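Side-chain contacts in D-alanyl transferase DltD (Enterococcus faecalis, PDB 6O93), which probably acts as a D-alanyl transferase in the D-alanylation of lipoteichoic acid during Gram-positive cell-wall biogenesis: residues 33-38 against 88-93; 42-47 against 92-97; 278-283 against 290-295. One frame throughout, in Å; residues are numbered along the deposited sequence.

Contact 1. Residues 33-38 against 88-93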
loop_
_atom_site.group_PDB
_atom_site.type_symbol
_atom_site.label_atom_id
_atom_site.label_comp_id
_atom_site.label_asym_id
_atom_site.label_seq_id
_atom_site.Cartn_x
_atom_site.Cartn_y
_atom_site.Cartn_z
ATOM N N LYS A 33 -0.535 2.743 -17.537
ATOM C CA LYS A 33 0.318 2.281 -18.626
ATOM C C LYS A 33 1.418 1.364 -18.106
ATOM O O LYS A 33 1.721 0.335 -18.720
ATOM C CB LYS A 33 0.919 3.480 -19.361
ATOM C CG LYS A 33 1.725 3.120 -20.605
ATOM C CD LYS A 33 0.845 2.507 -21.686
ATOM C CE LYS A 33 1.618 2.281 -22.977
ATOM N NZ LYS A 33 0.766 1.665 -24.034
ATOM N N ALA A 34 2.016 1.712 -16.966
ATOM C CA ALA A 34 3.089 0.896 -16.406
ATOM C C ALA A 34 2.591 -0.502 -16.058
ATOM O O ALA A 34 3.248 -1.505 -16.368
ATOM C CB ALA A 34 3.674 1.582 -15.172
ATOM N N VAL A 35 1.431 -0.589 -15.406
ATOM C CA VAL A 35 0.899 -1.888 -15.004
ATOM C C VAL A 35 0.401 -2.663 -16.218
ATOM O O VAL A 35 0.564 -3.887 -16.297
ATOM C CB VAL A 35 -0.210 -1.702 -13.952
ATOM C CG1 VAL A 35 -0.871 -3.031 -13.623
ATOM C CG2 VAL A 35 0.359 -1.068 -12.694
ATOM N N ALA A 36 -0.204 -1.969 -17.187
ATOM C CA ALA A 36 -0.705 -2.645 -18.379
ATOM C C ALA A 36 0.425 -3.266 -19.193
ATOM O O ALA A 36 0.199 -4.235 -19.926
ATOM C CB ALA A 36 -1.500 -1.668 -19.246
ATOM N N SER A 37 1.642 -2.726 -19.077
ATOM C CA SER A 37 2.765 -3.249 -19.847
ATOM C C SER A 37 3.181 -4.640 -19.393
ATOM O O SER A 37 3.835 -5.355 -20.158
ATOM C CB SER A 37 3.965 -2.303 -19.747
ATOM O OG SER A 37 4.573 -2.384 -18.469
ATOM N N GLY A 38 2.824 -5.038 -18.173
ATOM C CA GLY A 38 3.235 -6.316 -17.633
ATOM C C GLY A 38 4.641 -6.347 -17.077
ATOM O O GLY A 38 5.015 -7.340 -16.438
ATOM N N HIS A 88 -9.106 -0.046 -8.615
ATOM C CA HIS A 88 -10.252 0.017 -9.516
ATOM C C HIS A 88 -9.951 0.876 -10.736
ATOM O O HIS A 88 -10.358 0.544 -11.856
ATOM C CB HIS A 88 -11.476 0.557 -8.774
ATOM C CG HIS A 88 -12.700 0.652 -9.629
ATOM N ND1 HIS A 88 -13.604 -0.382 -9.752
ATOM C CD2 HIS A 88 -13.163 1.651 -10.416
ATOM C CE1 HIS A 88 -14.574 -0.021 -10.573
ATOM N NE2 HIS A 88 -14.330 1.209 -10.990
ATOM N N SER A 89 -9.232 1.984 -10.544
ATOM C CA SER A 89 -8.958 2.899 -11.646
ATOM C C SER A 89 -8.020 2.299 -12.682
ATOM O O SER A 89 -7.953 2.808 -13.804
ATOM C CB SER A 89 -8.367 4.206 -11.114
ATOM O OG SER A 89 -7.069 4.002 -10.589
ATOM N N MET A 90 -7.294 1.233 -12.335
ATOM C CA MET A 90 -6.427 0.589 -13.315
ATOM C C MET A 90 -7.230 -0.187 -14.350
ATOM O O MET A 90 -6.759 -0.385 -15.475
ATOM C CB MET A 90 -5.435 -0.336 -12.611
ATOM C CG MET A 90 -4.397 0.402 -11.793
ATOM S SD MET A 90 -3.263 -0.702 -10.938
ATOM C CE MET A 90 -2.125 0.487 -10.235
ATOM N N GLY A 91 -8.434 -0.628 -13.995
ATOM C CA GLY A 91 -9.266 -1.340 -14.947
ATOM C C GLY A 91 -8.579 -2.586 -15.465
ATOM O O GLY A 91 -7.943 -3.336 -14.717
ATOM N N ASP A 92 -8.698 -2.810 -16.775
ATOM C CA ASP A 92 -8.103 -3.988 -17.391
ATOM C C ASP A 92 -6.581 -3.945 -17.405
ATOM O O ASP A 92 -5.958 -4.956 -17.742
ATOM C CB ASP A 92 -8.630 -4.148 -18.818
ATOM C CG ASP A 92 -10.112 -4.468 -18.858
ATOM O OD1 ASP A 92 -10.597 -5.163 -17.940
ATOM O OD2 ASP A 92 -10.793 -4.024 -19.806
ATOM N N ALA A 93 -5.968 -2.814 -17.045
ATOM C CA ALA A 93 -4.511 -2.744 -17.011
ATOM C C ALA A 93 -3.931 -3.757 -16.031
ATOM O O ALA A 93 -2.875 -4.349 -16.290
ATOM C CB ALA A 93 -4.063 -1.328 -16.644
#
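Ala36 and Ala93 bring the two chain segments closest together: their CA atoms are 4.0 Å apart, and the methyl of Ala36 CB meets Ala93 CB at 3.7 Å. Such an approach is possible because neither residue carries anything beyond a methyl group. Beside it, the CA-H of Ala36 is directed at Ala93 O, with Ala36 CA to Ala93 O 3.5 Å and an angle of 148° at the hydrogen, the geometry of a CA-H...O contact. The inner part of the interface is formed by Val35 and Met90, both buried. Val35 divides its two branches between different partners. CG1 lies anti to the backbone N (chi1 174°) and rests 3.6 Å from Ala93 O, whereas CG2, beside the backbone N, is 3.8 Å from Met90 CE. Extended beyond CG, the Met90 chain carries CE to Val35 CG2, with SD just behind it, crossing the valine at about a right angle.

The contrast is thus one of burial: the Val35 and Met90 side lies within the protein, while the alanine pair, though close-packed, lies near solvent, with Ala36 exposed and Ala93 partly so. The carbonyl oxygens Val35 O and Ala93 O lie 3.5 Å apart as two acceptors and do not bond. Gly38 N reaches Val35 O at 3.2 Å, and Ala93 O has a donor outside the contact. These two acceptors thus have donors of their own, and the region of helix 29-36 and the turn that follows helix 80-90 are held together by apolar packing and one weak CA-H...O contact, with shape rather than directional bonding setting their spacing.

Contact 2. Residues 42-47 against 92-97. With NA (sodium ion), chain K; PO4 (phosphate ion), chain F.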
loop_
_atom_site.group_PDB
_atom_site.type_symbol
_atom_site.label_atom_id
_atom_site.label_comp_id
_atom_site.label_asym_id
_atom_site.label_seq_id
_atom_site.Cartn_x
_atom_site.Cartn_y
_atom_site.Cartn_z
ATOM N N PRO A 42 2.845 -3.611 -9.500
ATOM C CA PRO A 42 2.447 -2.575 -8.538
ATOM C C PRO A 42 2.671 -3.045 -7.108
ATOM O O PRO A 42 2.253 -4.140 -6.725
ATOM C CB PRO A 42 0.960 -2.354 -8.838
ATOM C CG PRO A 42 0.505 -3.637 -9.445
ATOM C CD PRO A 42 1.683 -4.160 -10.224
ATOM N N PHE A 43 3.349 -2.208 -6.327
ATOM C CA PHE A 43 3.549 -2.419 -4.896
ATOM C C PHE A 43 2.618 -1.455 -4.170
ATOM O O PHE A 43 2.929 -0.268 -4.036
ATOM C CB PHE A 43 4.998 -2.170 -4.486
ATOM C CG PHE A 43 5.916 -3.336 -4.708
ATOM C CD1 PHE A 43 5.859 -4.077 -5.874
ATOM C CD2 PHE A 43 6.865 -3.668 -3.755
ATOM C CE1 PHE A 43 6.719 -5.140 -6.078
ATOM C CE2 PHE A 43 7.727 -4.728 -3.952
ATOM C CZ PHE A 43 7.654 -5.465 -5.117
ATOM N N PHE A 44 1.480 -1.964 -3.703
ATOM C CA PHE A 44 0.554 -1.163 -2.914
ATOM C C PHE A 44 1.007 -1.159 -1.458
ATOM O O PHE A 44 1.133 -2.221 -0.837
ATOM C CB PHE A 44 -0.866 -1.712 -3.031
ATOM C CG PHE A 44 -1.366 -1.807 -4.446
ATOM C CD1 PHE A 44 -1.816 -0.679 -5.115
ATOM C CD2 PHE A 44 -1.393 -3.028 -5.104
ATOM C CE1 PHE A 44 -2.281 -0.766 -6.416
ATOM C CE2 PHE A 44 -1.859 -3.120 -6.405
ATOM C CZ PHE A 44 -2.302 -1.987 -7.063
ATOM N N GLY A 45 1.255 0.030 -0.916
ATOM C CA GLY A 45 1.691 0.160 0.461
ATOM C C GLY A 45 1.575 1.585 0.961
ATOM O O GLY A 45 0.716 2.339 0.498
ATOM N N SER A 46 2.437 1.967 1.904
ATOM C CA SER A 46 2.439 3.330 2.420
ATOM C C SER A 46 3.875 3.809 2.632
ATOM O O SER A 46 4.728 3.589 1.766
ATOM C CB SER A 46 1.595 3.410 3.700
ATOM O OG SER A 46 1.959 2.422 4.646
ATOM N N SER A 47 4.163 4.468 3.762
ATOM C CA SER A 47 5.435 5.173 3.903
ATOM C C SER A 47 6.639 4.236 3.904
ATOM O O SER A 47 7.754 4.684 3.614
ATOM C CB SER A 47 5.437 6.013 5.183
ATOM O OG SER A 47 5.272 5.209 6.339
ATOM N N ASP A 92 -8.698 -2.810 -16.775
ATOM C CA ASP A 92 -8.103 -3.988 -17.391
ATOM C C ASP A 92 -6.581 -3.945 -17.405
ATOM O O ASP A 92 -5.958 -4.956 -17.742
ATOM C CB ASP A 92 -8.630 -4.148 -18.818
ATOM C CG ASP A 92 -10.112 -4.468 -18.858
ATOM O OD1 ASP A 92 -10.597 -5.163 -17.940
ATOM O OD2 ASP A 92 -10.793 -4.024 -19.806
ATOM N N ALA A 93 -5.968 -2.814 -17.045
ATOM C CA ALA A 93 -4.511 -2.744 -17.011
ATOM C C ALA A 93 -3.931 -3.757 -16.031
ATOM O O ALA A 93 -2.875 -4.349 -16.290
ATOM C CB ALA A 93 -4.063 -1.328 -16.644
ATOM N N ILE A 94 -4.605 -3.968 -14.897
ATOM C CA ILE A 94 -4.130 -4.901 -13.878
ATOM C C ILE A 94 -4.747 -6.287 -14.017
ATOM O O ILE A 94 -4.334 -7.211 -13.299
ATOM C CB ILE A 94 -4.401 -4.347 -12.461
ATOM C CG1 ILE A 94 -3.582 -5.114 -11.418
ATOM C CG2 ILE A 94 -5.889 -4.421 -12.131
ATOM C CD1 ILE A 94 -3.622 -4.499 -10.039
ATOM N N ALA A 95 -5.704 -6.469 -14.925
ATOM C CA ALA A 95 -6.403 -7.742 -15.037
ATOM C C ALA A 95 -5.433 -8.872 -15.366
ATOM O O ALA A 95 -4.595 -8.748 -16.263
ATOM C CB ALA A 95 -7.488 -7.649 -16.108
ATOM N N ASN A 96 -5.554 -9.977 -14.628
ATOM C CA ASN A 96 -4.791 -11.200 -14.863
ATOM C C ASN A 96 -3.300 -11.030 -14.601
ATOM O O ASN A 96 -2.498 -11.850 -15.054
ATOM C CB ASN A 96 -5.004 -11.715 -16.291
ATOM C CG ASN A 96 -6.469 -11.807 -16.663
ATOM O OD1 ASN A 96 -6.907 -11.225 -17.656
ATOM N ND2 ASN A 96 -7.236 -12.534 -15.862
ATOM N N LYS A 97 -2.903 -9.990 -13.878
ATOM C CA LYS A 97 -1.501 -9.711 -13.621
ATOM C C LYS A 97 -1.178 -9.964 -12.150
ATOM O O LYS A 97 -2.005 -10.480 -11.387
ATOM C CB LYS A 97 -1.177 -8.279 -14.050
ATOM C CG LYS A 97 -1.439 -8.042 -15.533
ATOM C CD LYS A 97 -0.694 -6.837 -16.071
ATOM C CE LYS A 97 -0.850 -6.736 -17.579
ATOM N NZ LYS A 97 -2.283 -6.710 -17.992
HETATM NA NA NA K . 3.644 2.087 6.869
HETATM P P PO4 F . 1.547 5.056 7.277
HETATM O O1 PO4 F . 0.269 5.278 6.503
HETATM O O2 PO4 F . 1.365 3.891 8.222
HETATM O O3 PO4 F . 1.885 6.298 8.068
HETATM O O4 PO4 F . 2.676 4.756 6.321
#
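Phosphate O4 is gripped by three groups: Ser47 OG donates to it at 2.6 Å, Ser47 N at 3.0 Å with an N-H...O angle of 162°, and the sodium ion lies 2.9 Å from the same O4. The ion is also bound by Ser46 OG at 2.8 Å, with Glu48 and Ser104 completing its protein ligands. The phosphate probably comes from the crystallisation liquor, but its place is informative. Ser47 OG is hydrogen-bonded to His349 as well, consistent with a Ser-His-Asp triad (Ser47, His349, Asp346) of the SGNH-hydrolase clan, and Gly77 N adds a further bond to the anion, an arrangement that recalls an oxyanion hole.

At the other end of 42-47, the contact with 92-97 is wholly apolar. Ile94 sends CD1 toward the strand, its CG1 branch anti to the backbone N (chi1 -165°), and the methyl arrives at the edge of the Phe44 ring, near its plane, 4.1 Å from CZ. Ile94 CD1 also lies 4.3 Å from Pro42 CG, bridging the two buried residues. Ile94 opens a type II beta turn that ends at Lys97, whose side chain leads back along the segment until NZ meets Ala93 O at 3.0 Å. The donor stands well above that carbonyl plane, 47° out of it, and links the 3-10 segment 92-93 to the last residue of the turn.

Strand 40-44 lies between strands 69-73 and 98-102 of the parallel sheet; Pro42 and Phe44 share backbone bonds with Val100, and Phe43 with Phe71 and Leu73. Helix 80-90 packs on Phe44 through Gln83, Val86, Ile87 and Met90, while Val35 of helix 29-36 touches both Pro42 and Ile94.

Contact 3. Residues 278-283 against 290-295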
loop_
_atom_site.group_PDB
_atom_site.type_symbol
_atom_site.label_atom_id
_atom_site.label_comp_id
_atom_site.label_asym_id
_atom_site.label_seq_id
_atom_site.Cartn_x
_atom_site.Cartn_y
_atom_site.Cartn_z
ATOM N N ALA A 278 -12.546 -3.956 0.712
ATOM C CA ALA A 278 -12.817 -3.272 -0.547
ATOM C C ALA A 278 -11.677 -3.476 -1.536
ATOM O O ALA A 278 -11.912 -3.717 -2.726
ATOM C CB ALA A 278 -13.053 -1.783 -0.297
ATOM N N ALA A 279 -10.433 -3.389 -1.061
ATOM C CA ALA A 279 -9.291 -3.618 -1.939
ATOM C C ALA A 279 -9.234 -5.069 -2.398
ATOM O O ALA A 279 -8.879 -5.348 -3.549
ATOM C CB ALA A 279 -7.998 -3.228 -1.225
ATOM N N LEU A 280 -9.589 -6.005 -1.516
ATOM C CA LEU A 280 -9.570 -7.418 -1.881
ATOM C C LEU A 280 -10.596 -7.726 -2.965
ATOM O O LEU A 280 -10.311 -8.487 -3.899
ATOM C CB LEU A 280 -9.826 -8.279 -0.644
ATOM C CG LEU A 280 -8.751 -8.237 0.442
ATOM C CD1 LEU A 280 -9.207 -9.024 1.664
ATOM C CD2 LEU A 280 -7.427 -8.778 -0.084
ATOM N N GLU A 281 -11.797 -7.151 -2.861
ATOM C CA GLU A 281 -12.813 -7.391 -3.880
ATOM C C GLU A 281 -12.372 -6.845 -5.235
ATOM O O GLU A 281 -12.595 -7.483 -6.268
ATOM C CB GLU A 281 -14.148 -6.774 -3.458
ATOM C CG GLU A 281 -15.224 -6.859 -4.541
ATOM C CD GLU A 281 -16.633 -6.655 -4.009
ATOM O OE1 GLU A 281 -16.820 -6.648 -2.773
ATOM O OE2 GLU A 281 -17.559 -6.502 -4.832
ATOM N N GLN A 282 -11.739 -5.669 -5.251
ATOM C CA GLN A 282 -11.258 -5.110 -6.511
ATOM C C GLN A 282 -10.187 -5.999 -7.133
ATOM O O GLN A 282 -10.162 -6.192 -8.355
ATOM C CB GLN A 282 -10.714 -3.697 -6.293
ATOM C CG GLN A 282 -11.755 -2.687 -5.838
ATOM C CD GLN A 282 -12.860 -2.481 -6.860
ATOM O OE1 GLN A 282 -12.615 -2.459 -8.066
ATOM N NE2 GLN A 282 -14.087 -2.333 -6.378
ATOM N N LEU A 283 -9.289 -6.542 -6.308
ATOM C CA LEU A 283 -8.244 -7.419 -6.827
ATOM C C LEU A 283 -8.831 -8.720 -7.361
ATOM O O LEU A 283 -8.428 -9.198 -8.426
ATOM C CB LEU A 283 -7.213 -7.701 -5.733
ATOM C CG LEU A 283 -6.396 -6.483 -5.297
ATOM C CD1 LEU A 283 -5.793 -6.690 -3.913
ATOM C CD2 LEU A 283 -5.304 -6.185 -6.320
ATOM N N VAL A 290 -1.877 -11.896 -6.032
ATOM C CA VAL A 290 -1.347 -10.914 -5.094
ATOM C C VAL A 290 -0.531 -11.608 -4.016
ATOM O O VAL A 290 -0.953 -12.626 -3.459
ATOM C CB VAL A 290 -2.480 -10.086 -4.450
ATOM C CG1 VAL A 290 -1.900 -8.996 -3.560
ATOM C CG2 VAL A 290 -3.376 -9.496 -5.522
ATOM N N LEU A 291 0.634 -11.038 -3.712
ATOM C CA LEU A 291 1.424 -11.422 -2.550
ATOM C C LEU A 291 1.234 -10.365 -1.467
ATOM O O LEU A 291 1.550 -9.188 -1.682
ATOM C CB LEU A 291 2.902 -11.563 -2.913
ATOM C CG LEU A 291 3.861 -11.773 -1.736
ATOM C CD1 LEU A 291 3.550 -13.069 -0.994
ATOM C CD2 LEU A 291 5.293 -11.761 -2.223
ATOM N N PHE A 292 0.720 -10.783 -0.315
ATOM C CA PHE A 292 0.506 -9.894 0.817
ATOM C C PHE A 292 1.661 -10.018 1.802
ATOM O O PHE A 292 2.113 -11.125 2.109
ATOM C CB PHE A 292 -0.818 -10.212 1.514
ATOM C CG PHE A 292 -2.024 -9.980 0.649
ATOM C CD1 PHE A 292 -2.496 -10.979 -0.186
ATOM C CD2 PHE A 292 -2.677 -8.760 0.661
ATOM C CE1 PHE A 292 -3.601 -10.765 -0.991
ATOM C CE2 PHE A 292 -3.782 -8.541 -0.142
ATOM C CZ PHE A 292 -4.244 -9.544 -0.969
ATOM N N VAL A 293 2.129 -8.877 2.299
ATOM C CA VAL A 293 3.262 -8.811 3.216
ATOM C C VAL A 293 2.790 -8.178 4.517
ATOM O O VAL A 293 2.116 -7.143 4.500
ATOM C CB VAL A 293 4.431 -8.012 2.613
ATOM C CG1 VAL A 293 5.604 -7.964 3.580
ATOM C CG2 VAL A 293 4.855 -8.612 1.278
ATOM N N ILE A 294 3.142 -8.800 5.639
ATOM C CA ILE A 294 2.849 -8.269 6.964
ATOM C C ILE A 294 4.180 -8.037 7.669
ATOM O O ILE A 294 4.913 -8.995 7.932
ATOM C CB ILE A 294 1.958 -9.209 7.793
ATOM C CG1 ILE A 294 0.662 -9.523 7.044
ATOM C CG2 ILE A 294 1.641 -8.574 9.146
ATOM C CD1 ILE A 294 -0.218 -10.536 7.749
ATOM N N PRO A 295 4.540 -6.800 8.000
ATOM C CA PRO A 295 5.825 -6.553 8.647
ATOM C C PRO A 295 5.719 -6.706 10.152
ATOM O O PRO A 295 4.612 -6.751 10.708
ATOM C CB PRO A 295 6.133 -5.103 8.260
ATOM C CG PRO A 295 4.783 -4.472 8.220
ATOM C CD PRO A 295 3.827 -5.538 7.723
#
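Helix 278-283 and strand 290-294 run nearly antiparallel, their axes 11.7 Å apart at closest approach and 159° between their directions, as expected where a helix of an alpha/beta fold turns through a short connection into the next strand. Leucines span the gap. Leu280 does not set out toward the strand, yet its CD2 branch ends 3.4 Å from Phe292 CZ, a close contact that also takes in CE2 and meets the ring obliquely. One turn on, Leu283 crosses Val290 at about a right angle, and Leu283 CD2 is 3.9 Å from Val290 CG2, with the twin methyl CD1 scarcely farther. Val290 splits its branches: CG2, beside the backbone N, receives the leucine, while CG1, anti to that N (chi1 -176°), sits 3.5 Å above the plane of the Phe292 ring, offset toward the rim. Phe328 meets the same ring with planes at about 85°, and Leu323 of helix 309-324 touches it too, which probably restricts its rotation.

All four touching residues are buried. With only methyl and ring carbons meeting, and neither hydrogen bond nor charge pair between the segments, attachment here rests on dispersion and exclusion of water.

In the fold
Contacts 1 and 2 are neighbours, with centres 8 Å apart and Asp92 and Ala93 in common; Met90 CE lies 4.0 Å from Phe44 CE1, joining their apolar parts. Contact 3 is centred 9 Å from contact 2, their nearest atoms about 4 Å apart without touching. Its centre is 16 Å from that of contact 1, but a probable hydrogen bond of 2.9 Å from His88 ND1 to Gln282 OE1 links helices 80-90 and 272-285. Contacts 1 and 2 pack against strand 40-44, and contact 3 lies two strands away, beyond strand 98-102. The probable active-site Ser47 follows the C-terminal end of strand 40-44, near sodium and phosphate; neighbouring Ser46 CB is 16.7 Å from Ile94 CD1.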